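Local coordinates for outer surface protein (Bacillus cereus ATCC 14579, PDB 1X7F) that is experimentally uncharacterised but, by its family, probably cleaves 6-phospho-N-acetylmuramyl glycosides derived from the cell wall, at residues 274-279 against 283-288; 294-299 against 303-308; 326-331 against 371-376; 344-349 against 356-361. All coordinates share one frame; numbering follows the deposited sequence. Where two conformers were deposited one is given.

Contact 1: residues 274-279 against 283-288; sequences VHFVDE and VEKRAT
F276 and K285 form the centre of this contact, the aliphatic part of the lysine lying across one face of the phenyl ring. CG of K285 sits 3.8 Å from the centroid of the F276 ring and 5° off its normal, a CH-pi contact over the middle of the face. With CG turned beside its own backbone N (chi1 -66°) and the chain straight from there on, K285 runs CD and CE on across the ring, CD coming within 4.1 Å of F276 CD1. Its ammonium group thus ends past the aromatic surface, where NZ gives a weak hydrogen bond to a water that in turn donates to the carbonyl O of V277. T288 approaches from a different quarter: its CB lies at the ring edge, in the plane of F276, and its methyl CG2 is 3.8 Å from F276 CZ. The helix segment 283-288 runs antiparallel to strand 274-276, their axes 11.0 Å apart, so that a strand, a short turn and a helix folded back on the sheet make a compact beta-alpha unit. V361 of the neighbouring strand 358-364 touches both F276 and T288, extending the apolar layer between helix and sheet. V274 adds a looser touch, with CG1 4.2 Å from T288 CG2. The hydroxyl of T288 faces back into its own helix, where OG1 donates to the carbonyl O of E284 at 2.8 Å. That oxygen also takes the helical N-H of T288, the two donors arriving from opposite faces of its plane, while the carboxylate of E284 forms a salt bridge with R321.

Contact 2: residues 294-299 against 303-308; sequences VRRGDI and MVRSTE
V294 meets the strand through its backbone: a water donates to V294 O and accepts from T307 N, bridging the two segments. At R295 the side chain runs extended across V304 at about a right angle, with CG 3.8 Å from V304 CG1. Its guanidinium is sandwiched between two apolar groups, V304 CG2 over one face and I299 CG2 over the other. NE donates to a second water, which passes the link on to M303 O, and NH2 reaches V375 O in a neighbouring loop. The direct backbone bond comes next, R296 N donating to R305 O at 3.2 Å. The R296 side chain crosses T307, whose OG1 lies 3.3 Å from R296 CD. A bend at chi3 (73°) swings the guanidinium beside that of R305, R296 NH2 standing 3.1 Å from R305 NH1 with the planes 72° apart. The closeness of these two positive groups is probably eased by carboxylates: D298 OD1 accepts from R296 NE at 2.8 Å in the guanidinium plane, using its syn lone pair, and E344 forms a salt bridge with R305. A water also accepts from R296 NH2 and, weakly, from R305 NH2. Strands 293-294 and 303-306 are the outermost of the mixed sheet, and their approach, through the loop after strand 293-294, is consistent with a sheet curling toward a barrel, strand 380-384 on one side and 345-348 on the other.

Contact 3: residues 326-331 against 371-376; sequences QERGQV and LLDYVG
G329 and L372 mark the nearest backbone approach, their CA atoms 8.1 Å apart, where the type II beta turn from E327 to Q330 faces the 3-10 segment 371-374. At the third turn position G329 has a positive phi (102°), where, as is usual in a type II turn, a side chain would run into the carbonyl O of R328; G329 CA lies 4.2 Å from L372 CD1. The preceding R328 does the reaching: with CG opposite the backbone N (chi1 -173°) and the chain extended as far as NE, the guanidinium is carried across to the 3-10 segment. There NH1 donates to D373 OD1 at 2.9 Å, forming a salt bridge that is distinctly bent at the hydrogen (140°). The carboxylate oxygen is met from above its plane, and the two flat groups are far from coplanar. A water completes a small cycle, accepting from R328 NH2 at 2.8 Å and donating to D373 OD1. L372 comes from the opposite direction: CD1 lies over one face of the guanidinium, toward its rim, and CB is 3.7 Å from R328 NH1. R328 NH2 also bonds to L349 O, and NH1 weakly to L369 O. The arginine thus clips several loops together, and its bent, one-oxygen ion pair with an exposed aspartate is likely to be modest in strength, the L349 and L369 carbonyls and the water sharing in holding the guanidinium.

Contact 4: residues 344-349 against 356-361; sequences ELQIIL and ERKNIV
K358 meets Q346 by a single polar contact between side chains of strands 358-364 and 345-348, which are not neighbours in the mixed sheet but flank strand 330-334. Along the lysine, K358 CB starts 5.7 Å from Q346 OE1. The next atom, turned beside the backbone N (chi1 -57°), is still only approaching, K358 CG lying 4.8 Å from Q346 OE1. The chain stays extended beyond, so each further carbon comes closer: CD packs at 3.6 Å from Q346 OE1, and CE follows at 3.4 Å. At the tip, NZ donates to Q346 OE1 at 2.7 Å, lying in the carbonyl plane on a lone pair, the two side chains crossing at about a right angle. NZ has a second acceptor in Q326 OE1, and the methyl CE of M303 packs against it. The other arm of the amide is held as well: NE2 donates to E344 OE2 at 2.9 Å, nearly straight (165°); the oxygen lies close to the amide plane, but is itself met on its anti side from somewhat out of the carboxylate plane. Q346 was modelled in two conformers, and these bonds belong to one. In it, the neutral amide relays between a buried ammonium and a carboxylate 6.7 Å apart (K358 NZ to E344 OE2); its rotation is set through both the oxygen and the nitrogen, and this would be expected to polarise the amide and favour a charged lysine.

All four contacts belong to the mixed sheet region of the C-terminal part of the chain. Contact 1 lays a helix on the sheet by apolar and CH-pi packing and is partly buried, T288 and V274 inside, F276 and K285 nearer the surface. Contact 4 is a buried polar link across one face of the sheet, over strand 330-334; V277 N probably bonds to V361 O between the two. Contacts 2 and 3 lie at partly open loops and turns, joined by arginines, carboxylates and water, R295 NH2 probably bonding to V375 O. Charges continue from contact 2 into contact 4 through R305 and E344, and contact 3 supplies Q326 to K358. Contacts 1 and 3 touch through V274 and V331.

Contact 1: residues 274-279 against 283-288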
loop_
_atom_site.group_PDB
_atom_site.type_symbol
_atom_site.label_atom_id
_atom_site.label_comp_id
_atom_site.label_asym_id
_atom_site.label_seq_id
_atom_site.Cartn_x
_atom_site.Cartn_y
_atom_site.Cartn_z
ATOM N N VAL A 274 -0.141 17.952 -1.654
ATOM C CA VAL A 274 0.490 19.268 -1.798
ATOM C C VAL A 274 -0.210 20.284 -0.870
ATOM O O VAL A 274 -1.440 20.254 -0.695
ATOM C CB VAL A 274 0.474 19.762 -3.292
ATOM C CG1 VAL A 274 -0.968 19.961 -3.808
ATOM C CG2 VAL A 274 1.278 21.064 -3.483
ATOM N N HIS A 275 0.594 21.150 -0.259
ATOM C CA HIS A 275 0.112 22.309 0.469
ATOM C C HIS A 275 0.583 23.556 -0.275
ATOM O O HIS A 275 1.778 23.748 -0.483
ATOM C CB HIS A 275 0.662 22.333 1.901
ATOM C CG HIS A 275 0.308 21.124 2.714
ATOM N ND1 HIS A 275 -0.854 21.033 3.451
ATOM C CD2 HIS A 275 0.971 19.958 2.916
ATOM C CE1 HIS A 275 -0.899 19.861 4.063
ATOM N NE2 HIS A 275 0.201 19.193 3.760
ATOM N N PHE A 276 -0.360 24.400 -0.669
ATOM C CA PHE A 276 -0.039 25.638 -1.358
ATOM C C PHE A 276 0.465 26.754 -0.456
ATOM O O PHE A 276 0.033 26.873 0.686
ATOM C CB PHE A 276 -1.253 26.112 -2.162
ATOM C CG PHE A 276 -1.581 25.217 -3.303
ATOM C CD1 PHE A 276 -2.734 24.423 -3.275
ATOM C CD2 PHE A 276 -0.715 25.125 -4.393
ATOM C CE1 PHE A 276 -3.028 23.565 -4.336
ATOM C CE2 PHE A 276 -0.998 24.276 -5.448
ATOM C CZ PHE A 276 -2.155 23.493 -5.424
ATOM N N VAL A 277 1.378 27.577 -0.980
ATOM C CA VAL A 277 1.734 28.833 -0.305
ATOM C C VAL A 277 0.601 29.846 -0.488
ATOM O O VAL A 277 -0.168 29.746 -1.453
ATOM C CB VAL A 277 3.087 29.437 -0.805
ATOM C CG1 VAL A 277 4.217 28.430 -0.655
ATOM C CG2 VAL A 277 2.985 29.967 -2.261
ATOM N N ASP A 278 0.502 30.809 0.427
ATOM C CA ASP A 278 -0.520 31.865 0.360
ATOM C C ASP A 278 -0.546 32.623 -0.973
ATOM O O ASP A 278 -1.603 33.057 -1.439
ATOM C CB ASP A 278 -0.324 32.873 1.502
ATOM C CG ASP A 278 -0.630 32.281 2.877
ATOM O OD1 ASP A 278 -1.299 31.220 2.961
ATOM O OD2 ASP A 278 -0.241 32.824 3.940
ATOM N N GLU A 279 0.625 32.765 -1.579
ATOM C CA GLU A 279 0.798 33.561 -2.786
ATOM C C GLU A 279 0.420 32.835 -4.089
ATOM O O GLU A 279 0.391 33.468 -5.151
ATOM C CB GLU A 279 2.244 34.073 -2.864
ATOM C CG GLU A 279 2.671 34.952 -1.678
ATOM C CD GLU A 279 2.856 34.173 -0.369
ATOM O OE1 GLU A 279 3.372 33.027 -0.398
ATOM O OE2 GLU A 279 2.479 34.714 0.698
ATOM N N VAL A 283 -4.170 30.050 -11.464
ATOM C CA VAL A 283 -3.623 29.339 -12.606
ATOM C C VAL A 283 -2.510 28.371 -12.161
ATOM O O VAL A 283 -2.386 27.281 -12.702
ATOM C CB VAL A 283 -3.157 30.310 -13.734
ATOM C CG1 VAL A 283 -1.976 31.148 -13.284
ATOM C CG2 VAL A 283 -2.788 29.541 -14.995
ATOM N N GLU A 284 -1.728 28.771 -11.161
ATOM C CA GLU A 284 -0.689 27.908 -10.596
ATOM C C GLU A 284 -1.308 26.684 -9.923
ATOM O O GLU A 284 -0.805 25.579 -10.079
ATOM C CB GLU A 284 0.205 28.683 -9.607
ATOM C CG GLU A 284 1.201 29.602 -10.284
ATOM C CD GLU A 284 1.819 30.643 -9.354
ATOM O OE1 GLU A 284 1.468 30.697 -8.149
ATOM O OE2 GLU A 284 2.666 31.423 -9.844
ATOM N N LYS A 285 -2.406 26.890 -9.195
ATOM C CA LYS A 285 -3.134 25.793 -8.563
ATOM C C LYS A 285 -3.789 24.852 -9.584
ATOM O O LYS A 285 -3.808 23.657 -9.371
ATOM C CB LYS A 285 -4.198 26.332 -7.607
ATOM C CG LYS A 285 -3.643 27.057 -6.388
ATOM C CD LYS A 285 -4.782 27.275 -5.397
ATOM C CE LYS A 285 -4.374 28.180 -4.250
ATOM N NZ LYS A 285 -5.417 28.161 -3.180
ATOM N N ARG A 286 -4.318 25.397 -10.683
ATOM C CA ARG A 286 -4.906 24.576 -11.754
ATOM C C ARG A 286 -3.836 23.730 -12.448
ATOM O O ARG A 286 -4.046 22.536 -12.679
ATOM C CB ARG A 286 -5.648 25.451 -12.782
ATOM C CG ARG A 286 -6.481 24.664 -13.793
ATOM C CD ARG A 286 -7.145 25.495 -14.924
ATOM N NE ARG A 286 -7.371 26.862 -14.489
ATOM C CZ ARG A 286 -6.892 27.943 -15.087
ATOM N NH1 ARG A 286 -6.193 27.856 -16.217
ATOM N NH2 ARG A 286 -7.156 29.127 -14.561
ATOM N N ALA A 287 -2.697 24.348 -12.770
ATOM C CA ALA A 287 -1.545 23.633 -13.338
ATOM C C ALA A 287 -1.128 22.476 -12.435
ATOM O O ALA A 287 -0.758 21.419 -12.904
ATOM C CB ALA A 287 -0.361 24.585 -13.545
ATOM N N THR A 288 -1.186 22.694 -11.132
ATOM C CA THR A 288 -0.793 21.684 -10.155
ATOM C C THR A 288 -1.813 20.546 -10.042
ATOM O O THR A 288 -1.437 19.372 -10.100
ATOM C CB THR A 288 -0.584 22.366 -8.782
ATOM O OG1 THR A 288 0.470 23.343 -8.899
ATOM C CG2 THR A 288 -0.088 21.347 -7.727
HETATM O O HOH W 1 -2.873 29.433 -1.411
#

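Contact 2: residues 294-299 against 303-308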
loop_
_atom_site.group_PDB
_atom_site.type_symbol
_atom_site.label_atom_id
_atom_site.label_comp_id
_atom_site.label_asym_id
_atom_site.label_seq_id
_atom_site.Cartn_x
_atom_site.Cartn_y
_atom_site.Cartn_z
ATOM N N VAL A 294 3.528 13.970 -15.864
ATOM C CA VAL A 294 4.414 12.897 -16.290
ATOM C C VAL A 294 5.822 13.435 -16.099
ATOM O O VAL A 294 6.113 14.548 -16.539
ATOM C CB VAL A 294 4.196 12.486 -17.780
ATOM C CG1 VAL A 294 5.226 11.426 -18.215
ATOM C CG2 VAL A 294 2.789 11.966 -18.001
ATOM N N ARG A 295 6.674 12.680 -15.404
ATOM C CA ARG A 295 8.099 13.003 -15.357
ATOM C C ARG A 295 8.694 12.687 -16.717
ATOM O O ARG A 295 8.681 11.529 -17.147
ATOM C CB ARG A 295 8.823 12.198 -14.273
ATOM C CG ARG A 295 10.261 12.671 -14.029
ATOM C CD ARG A 295 11.001 11.965 -12.884
ATOM N NE ARG A 295 12.294 12.609 -12.615
ATOM C CZ ARG A 295 13.230 12.123 -11.802
ATOM N NH1 ARG A 295 14.364 12.788 -11.630
ATOM N NH2 ARG A 295 13.038 10.976 -11.161
ATOM N N ARG A 296 9.198 13.708 -17.408
ATOM C CA ARG A 296 9.841 13.457 -18.701
ATOM C C ARG A 296 11.003 12.473 -18.533
ATOM O O ARG A 296 11.852 12.634 -17.632
ATOM C CB ARG A 296 10.285 14.745 -19.411
ATOM C CG ARG A 296 10.385 14.555 -20.940
ATOM C CD ARG A 296 10.686 15.820 -21.729
ATOM N NE ARG A 296 12.073 16.274 -21.566
ATOM C CZ ARG A 296 12.516 17.493 -21.861
ATOM N NH1 ARG A 296 11.689 18.425 -22.319
ATOM N NH2 ARG A 296 13.795 17.785 -21.696
ATOM N N GLY A 297 11.018 11.469 -19.400
ATOM C CA GLY A 297 11.941 10.349 -19.324
ATOM C C GLY A 297 13.436 10.611 -19.273
ATOM O O GLY A 297 14.169 9.806 -18.689
ATOM N N ASP A 298 13.900 11.700 -19.885
ATOM C CA ASP A 298 15.301 12.106 -19.736
ATOM C C ASP A 298 15.466 12.938 -18.458
ATOM O O ASP A 298 15.411 14.178 -18.462
ATOM C CB ASP A 298 15.823 12.826 -20.987
ATOM C CG ASP A 298 15.046 14.099 -21.318
ATOM O OD1 ASP A 298 13.912 14.274 -20.828
ATOM O OD2 ASP A 298 15.506 14.982 -22.064
ATOM N N ILE A 299 15.663 12.221 -17.360
ATOM C CA ILE A 299 15.584 12.789 -16.027
ATOM C C ILE A 299 16.773 13.669 -15.626
ATOM O O ILE A 299 17.846 13.610 -16.218
ATOM C CB ILE A 299 15.397 11.652 -14.989
ATOM C CG1 ILE A 299 16.637 10.748 -14.941
ATOM C CG2 ILE A 299 14.084 10.851 -15.267
ATOM C CD1 ILE A 299 16.636 9.725 -13.797
ATOM N N MET A 303 15.284 17.631 -9.941
ATOM C CA MET A 303 13.851 17.902 -9.926
ATOM C C MET A 303 13.070 17.003 -10.873
ATOM O O MET A 303 13.617 16.443 -11.835
ATOM C CB MET A 303 13.554 19.397 -10.182
ATOM C CG MET A 303 13.418 19.819 -11.653
ATOM S SD MET A 303 14.949 20.334 -12.425
ATOM C CE MET A 303 15.223 21.969 -11.810
ATOM N N VAL A 304 11.788 16.845 -10.564
ATOM C CA VAL A 304 10.844 16.195 -11.460
ATOM C C VAL A 304 10.319 17.297 -12.364
ATOM O O VAL A 304 9.781 18.284 -11.872
ATOM C CB VAL A 304 9.677 15.574 -10.655
ATOM C CG1 VAL A 304 8.544 15.097 -11.588
ATOM C CG2 VAL A 304 10.175 14.444 -9.773
ATOM N N ARG A 305 10.498 17.146 -13.670
ATOM C CA ARG A 305 10.039 18.126 -14.653
ATOM C C ARG A 305 8.765 17.639 -15.333
ATOM O O ARG A 305 8.772 16.616 -16.034
ATOM C CB ARG A 305 11.087 18.363 -15.741
ATOM C CG ARG A 305 12.473 18.777 -15.244
ATOM C CD ARG A 305 13.474 19.005 -16.384
ATOM N NE ARG A 305 13.092 20.122 -17.258
ATOM C CZ ARG A 305 13.502 20.264 -18.513
ATOM N NH1 ARG A 305 14.323 19.365 -19.049
ATOM N NH2 ARG A 305 13.100 21.307 -19.244
ATOM N N SER A 306 7.689 18.392 -15.144
ATOM C CA SER A 306 6.426 18.112 -15.807
ATOM C C SER A 306 6.325 19.041 -17.024
ATOM O O SER A 306 5.783 20.146 -16.945
ATOM C CB SER A 306 5.267 18.313 -14.818
ATOM O OG SER A 306 4.021 17.984 -15.408
ATOM N N THR A 307 6.866 18.581 -18.151
ATOM C CA THR A 307 7.117 19.452 -19.309
ATOM C C THR A 307 5.936 19.668 -20.238
ATOM O O THR A 307 5.858 20.702 -20.893
ATOM C CB THR A 307 8.340 18.969 -20.127
ATOM O OG1 THR A 307 8.190 17.572 -20.433
ATOM C CG2 THR A 307 9.644 19.077 -19.291
ATOM N N GLU A 308 5.032 18.695 -20.298
ATOM C CA GLU A 308 3.794 18.835 -21.070
ATOM C C GLU A 308 2.852 19.922 -20.531
ATOM O O GLU A 308 2.042 20.458 -21.269
ATOM C CB GLU A 308 3.058 17.494 -21.170
ATOM C CG GLU A 308 3.828 16.407 -21.907
ATOM C CD GLU A 308 3.949 16.687 -23.400
ATOM O OE1 GLU A 308 2.950 16.494 -24.141
ATOM O OE2 GLU A 308 5.055 17.097 -23.833
HETATM O O HOH W 2 3.699 16.872 -17.670
HETATM O O HOH W 3 6.506 15.840 -18.823
HETATM O O HOH W 4 13.294 14.789 -14.018
HETATM O O HOH W 5 14.827 20.666 -22.094
#

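Contact 3: residues 326-331 against 371-376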
loop_
_atom_site.group_PDB
_atom_site.type_symbol
_atom_site.label_atom_id
_atom_site.label_comp_id
_atom_site.label_asym_id
_atom_site.label_seq_id
_atom_site.Cartn_x
_atom_site.Cartn_y
_atom_site.Cartn_z
ATOM N N GLN A 326 15.639 26.745 -3.343
ATOM C CA GLN A 326 14.884 25.590 -3.816
ATOM C C GLN A 326 15.263 24.392 -2.983
ATOM O O GLN A 326 16.447 24.104 -2.822
ATOM C CB GLN A 326 15.136 25.332 -5.299
ATOM C CG GLN A 326 14.848 26.523 -6.182
ATOM C CD GLN A 326 15.198 26.243 -7.620
ATOM O OE1 GLN A 326 14.552 25.411 -8.275
ATOM N NE2 GLN A 326 16.213 26.934 -8.127
ATOM N N GLU A 327 14.256 23.723 -2.424
ATOM C CA GLU A 327 14.471 22.631 -1.488
ATOM C C GLU A 327 13.563 21.467 -1.831
ATOM O O GLU A 327 12.480 21.677 -2.359
ATOM C CB GLU A 327 14.225 23.105 -0.051
ATOM C CG GLU A 327 15.093 24.298 0.348
ATOM C CD GLU A 327 15.031 24.597 1.831
ATOM O OE1 GLU A 327 14.383 25.600 2.201
ATOM O OE2 GLU A 327 15.623 23.825 2.628
ATOM N N ARG A 328 14.026 20.246 -1.545
ATOM C CA ARG A 328 13.266 19.008 -1.773
ATOM C C ARG A 328 11.800 19.121 -1.324
ATOM O O ARG A 328 11.525 19.470 -0.172
ATOM C CB ARG A 328 13.948 17.823 -1.052
ATOM C CG ARG A 328 13.330 16.436 -1.367
ATOM C CD ARG A 328 14.155 15.222 -0.793
ATOM N NE ARG A 328 13.482 13.943 -1.081
ATOM C CZ ARG A 328 13.626 13.227 -2.208
ATOM N NH1 ARG A 328 12.951 12.092 -2.373
ATOM N NH2 ARG A 328 14.428 13.644 -3.178
ATOM N N GLY A 329 10.881 18.827 -2.247
ATOM C CA GLY A 329 9.455 18.776 -1.955
ATOM C C GLY A 329 8.692 19.997 -2.428
ATOM O O GLY A 329 7.454 20.007 -2.402
ATOM N N GLN A 330 9.419 21.037 -2.844
ATOM C CA GLN A 330 8.765 22.258 -3.309
ATOM C C GLN A 330 8.171 22.019 -4.672
ATOM O O GLN A 330 8.796 21.390 -5.530
ATOM C CB GLN A 330 9.731 23.447 -3.356
ATOM C CG GLN A 330 10.011 24.063 -2.006
ATOM C CD GLN A 330 11.137 25.090 -2.052
ATOM O OE1 GLN A 330 11.526 25.637 -1.021
ATOM N NE2 GLN A 330 11.660 25.347 -3.239
ATOM N N VAL A 331 6.944 22.500 -4.852
ATOM C CA VAL A 331 6.350 22.587 -6.178
ATOM C C VAL A 331 6.632 24.005 -6.672
ATOM O O VAL A 331 6.284 24.977 -6.003
ATOM C CB VAL A 331 4.837 22.282 -6.158
ATOM C CG1 VAL A 331 4.255 22.380 -7.555
ATOM C CG2 VAL A 331 4.591 20.899 -5.554
ATOM N N LEU A 371 8.200 9.506 -1.170
ATOM C CA LEU A 371 7.392 9.015 -2.279
ATOM C C LEU A 371 7.854 9.545 -3.640
ATOM O O LEU A 371 7.639 8.895 -4.655
ATOM C CB LEU A 371 5.909 9.306 -2.049
ATOM C CG LEU A 371 5.160 8.417 -1.053
ATOM C CD1 LEU A 371 3.706 8.862 -0.947
ATOM C CD2 LEU A 371 5.254 6.906 -1.388
ATOM N N LEU A 372 8.527 10.695 -3.636
ATOM C CA LEU A 372 9.171 11.258 -4.828
ATOM C C LEU A 372 10.134 10.310 -5.568
ATOM O O LEU A 372 10.307 10.431 -6.790
ATOM C CB LEU A 372 9.899 12.557 -4.473
ATOM C CG LEU A 372 8.987 13.665 -3.946
ATOM C CD1 LEU A 372 9.807 14.867 -3.436
ATOM C CD2 LEU A 372 7.985 14.069 -5.037
ATOM N N ASP A 373 10.734 9.371 -4.837
ATOM C CA ASP A 373 11.632 8.385 -5.413
ATOM C C ASP A 373 10.913 7.386 -6.331
ATOM O O ASP A 373 11.553 6.705 -7.129
ATOM C CB ASP A 373 12.356 7.617 -4.297
ATOM C CG ASP A 373 13.280 8.507 -3.453
ATOM O OD1 ASP A 373 13.562 9.672 -3.830
ATOM O OD2 ASP A 373 13.770 8.102 -2.377
ATOM N N TYR A 374 9.591 7.288 -6.202
ATOM C CA TYR A 374 8.790 6.427 -7.070
ATOM C C TYR A 374 8.314 7.121 -8.356
ATOM O O TYR A 374 7.728 6.475 -9.232
ATOM C CB TYR A 374 7.636 5.776 -6.276
ATOM C CG TYR A 374 8.199 4.956 -5.150
ATOM C CD1 TYR A 374 8.404 5.525 -3.892
ATOM C CD2 TYR A 374 8.622 3.647 -5.363
ATOM C CE1 TYR A 374 8.978 4.797 -2.863
ATOM C CE2 TYR A 374 9.197 2.908 -4.333
ATOM C CZ TYR A 374 9.370 3.500 -3.089
ATOM O OH TYR A 374 9.932 2.803 -2.063
ATOM N N VAL A 375 8.579 8.425 -8.471
ATOM C CA VAL A 375 8.371 9.131 -9.731
ATOM C C VAL A 375 9.625 8.961 -10.582
ATOM O O VAL A 375 10.536 9.783 -10.542
ATOM C CB VAL A 375 8.023 10.646 -9.555
ATOM C CG1 VAL A 375 7.647 11.257 -10.907
ATOM C CG2 VAL A 375 6.884 10.845 -8.564
ATOM N N GLY A 376 9.678 7.874 -11.340
ATOM C CA GLY A 376 10.800 7.656 -12.241
ATOM C C GLY A 376 10.564 8.213 -13.634
ATOM O O GLY A 376 9.606 8.969 -13.876
HETATM O O HOH W 6 14.926 11.890 -5.337
#

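Contact 4: residues 344-349 against 356-361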
loop_
_atom_site.group_PDB
_atom_site.type_symbol
_atom_site.label_atom_id
_atom_site.label_comp_id
_atom_site.label_asym_id
_atom_site.label_seq_id
_atom_site.Cartn_x
_atom_site.Cartn_y
_atom_site.Cartn_z
ATOM N N GLU A 344 6.557 25.753 -16.850
ATOM C CA GLU A 344 7.082 24.422 -16.544
ATOM C C GLU A 344 6.958 24.225 -15.049
ATOM O O GLU A 344 7.520 24.996 -14.265
ATOM C CB GLU A 344 8.546 24.205 -17.017
ATOM C CG GLU A 344 9.125 22.836 -16.630
ATOM C CD GLU A 344 10.513 22.550 -17.211
ATOM O OE1 GLU A 344 10.679 22.531 -18.442
ATOM O OE2 GLU A 344 11.453 22.303 -16.432
ATOM N N LEU A 345 6.200 23.202 -14.669
ATOM C CA LEU A 345 6.021 22.826 -13.278
ATOM C C LEU A 345 7.098 21.815 -12.884
ATOM O O LEU A 345 7.388 20.886 -13.638
ATOM C CB LEU A 345 4.622 22.225 -13.063
ATOM C CG LEU A 345 4.254 21.802 -11.634
ATOM C CD1 LEU A 345 2.793 22.107 -11.364
ATOM C CD2 LEU A 345 4.571 20.307 -11.333
ATOM N N GLN A 346 7.680 22.012 -11.704
ATOM C CA GLN A 346 8.712 21.125 -11.191
ATOM C C GLN A 346 8.430 20.783 -9.745
ATOM O O GLN A 346 7.760 21.535 -9.039
ATOM C CB GLN A 346 10.098 21.778 -11.289
ATOM C CG GLN A 346 10.503 22.225 -12.691
ATOM C CD GLN A 346 11.728 23.122 -12.685
ATOM O OE1 GLN A 346 12.211 23.525 -11.614
ATOM N NE2 GLN A 346 12.233 23.444 -13.878
ATOM N N ILE A 347 8.928 19.630 -9.318
ATOM C CA ILE A 347 8.971 19.288 -7.916
ATOM C C ILE A 347 10.454 19.097 -7.619
ATOM O O ILE A 347 11.133 18.356 -8.312
ATOM C CB ILE A 347 8.131 18.015 -7.578
ATOM C CG1 ILE A 347 6.672 18.183 -8.038
ATOM C CG2 ILE A 347 8.211 17.727 -6.058
ATOM C CD1 ILE A 347 5.743 17.047 -7.620
ATOM N N ILE A 348 10.955 19.820 -6.624
ATOM C CA ILE A 348 12.379 19.827 -6.332
ATOM C C ILE A 348 12.768 18.534 -5.609
ATOM O O ILE A 348 12.055 18.086 -4.708
ATOM C CB ILE A 348 12.755 21.103 -5.497
ATOM C CG1 ILE A 348 12.267 22.399 -6.185
ATOM C CG2 ILE A 348 14.259 21.167 -5.230
ATOM C CD1 ILE A 348 12.580 22.514 -7.707
ATOM N N LEU A 349 13.890 17.941 -6.027
ATOM C CA LEU A 349 14.422 16.726 -5.419
ATOM C C LEU A 349 15.669 16.990 -4.588
ATOM O O LEU A 349 15.903 16.289 -3.610
ATOM C CB LEU A 349 14.729 15.666 -6.489
ATOM C CG LEU A 349 13.541 15.184 -7.321
ATOM C CD1 LEU A 349 14.023 14.287 -8.469
ATOM C CD2 LEU A 349 12.511 14.456 -6.455
ATOM N N GLU A 356 15.322 33.359 -9.639
ATOM C CA GLU A 356 14.209 34.318 -9.722
ATOM C C GLU A 356 13.272 34.018 -10.897
ATOM O O GLU A 356 12.203 34.608 -11.003
ATOM C CB GLU A 356 14.709 35.775 -9.790
ATOM C CG GLU A 356 15.539 36.266 -8.598
ATOM C CD GLU A 356 14.769 36.373 -7.286
ATOM O OE1 GLU A 356 13.553 36.686 -7.289
ATOM O OE2 GLU A 356 15.398 36.159 -6.227
ATOM N N ARG A 357 13.678 33.091 -11.764
ATOM C CA ARG A 357 12.846 32.671 -12.909
ATOM C C ARG A 357 11.792 31.601 -12.561
ATOM O O ARG A 357 11.025 31.141 -13.426
ATOM C CB ARG A 357 13.757 32.202 -14.050
ATOM C CG ARG A 357 14.751 33.303 -14.522
ATOM C CD ARG A 357 15.865 32.803 -15.433
ATOM N NE ARG A 357 16.505 31.609 -14.884
ATOM C CZ ARG A 357 17.417 30.886 -15.512
ATOM N NH1 ARG A 357 17.816 31.228 -16.739
ATOM N NH2 ARG A 357 17.923 29.802 -14.916
ATOM N N LYS A 358 11.761 31.213 -11.289
ATOM C CA LYS A 358 10.784 30.269 -10.772
ATOM C C LYS A 358 9.961 30.895 -9.647
ATOM O O LYS A 358 10.503 31.626 -8.822
ATOM C CB LYS A 358 11.483 29.022 -10.246
ATOM C CG LYS A 358 12.354 28.316 -11.266
ATOM C CD LYS A 358 12.798 26.966 -10.742
ATOM C CE LYS A 358 13.949 26.407 -11.544
ATOM N NZ LYS A 358 14.328 25.062 -11.040
ATOM N N ASN A 359 8.660 30.607 -9.622
ATOM C CA ASN A 359 7.805 30.931 -8.474
ATOM C C ASN A 359 7.597 29.679 -7.615
ATOM O O ASN A 359 7.384 28.592 -8.155
ATOM C CB ASN A 359 6.438 31.451 -8.940
ATOM C CG ASN A 359 6.497 32.845 -9.576
ATOM O OD1 ASN A 359 5.512 33.280 -10.166
ATOM N ND2 ASN A 359 7.631 33.544 -9.461
ATOM N N ILE A 360 7.657 29.798 -6.292
ATOM C CA ILE A 360 7.272 28.639 -5.453
ATOM C C ILE A 360 5.749 28.595 -5.313
ATOM O O ILE A 360 5.121 29.606 -5.008
ATOM C CB ILE A 360 7.960 28.598 -4.036
ATOM C CG1 ILE A 360 7.422 27.377 -3.255
ATOM C CG2 ILE A 360 7.733 29.921 -3.254
ATOM C CD1 ILE A 360 8.076 27.117 -1.917
ATOM N N VAL A 361 5.173 27.416 -5.521
ATOM C CA VAL A 361 3.713 27.257 -5.581
ATOM C C VAL A 361 3.188 26.561 -4.325
ATOM O O VAL A 361 2.151 26.939 -3.784
ATOM C CB VAL A 361 3.299 26.515 -6.887
ATOM C CG1 VAL A 361 1.858 26.059 -6.851
ATOM C CG2 VAL A 361 3.508 27.432 -8.095
#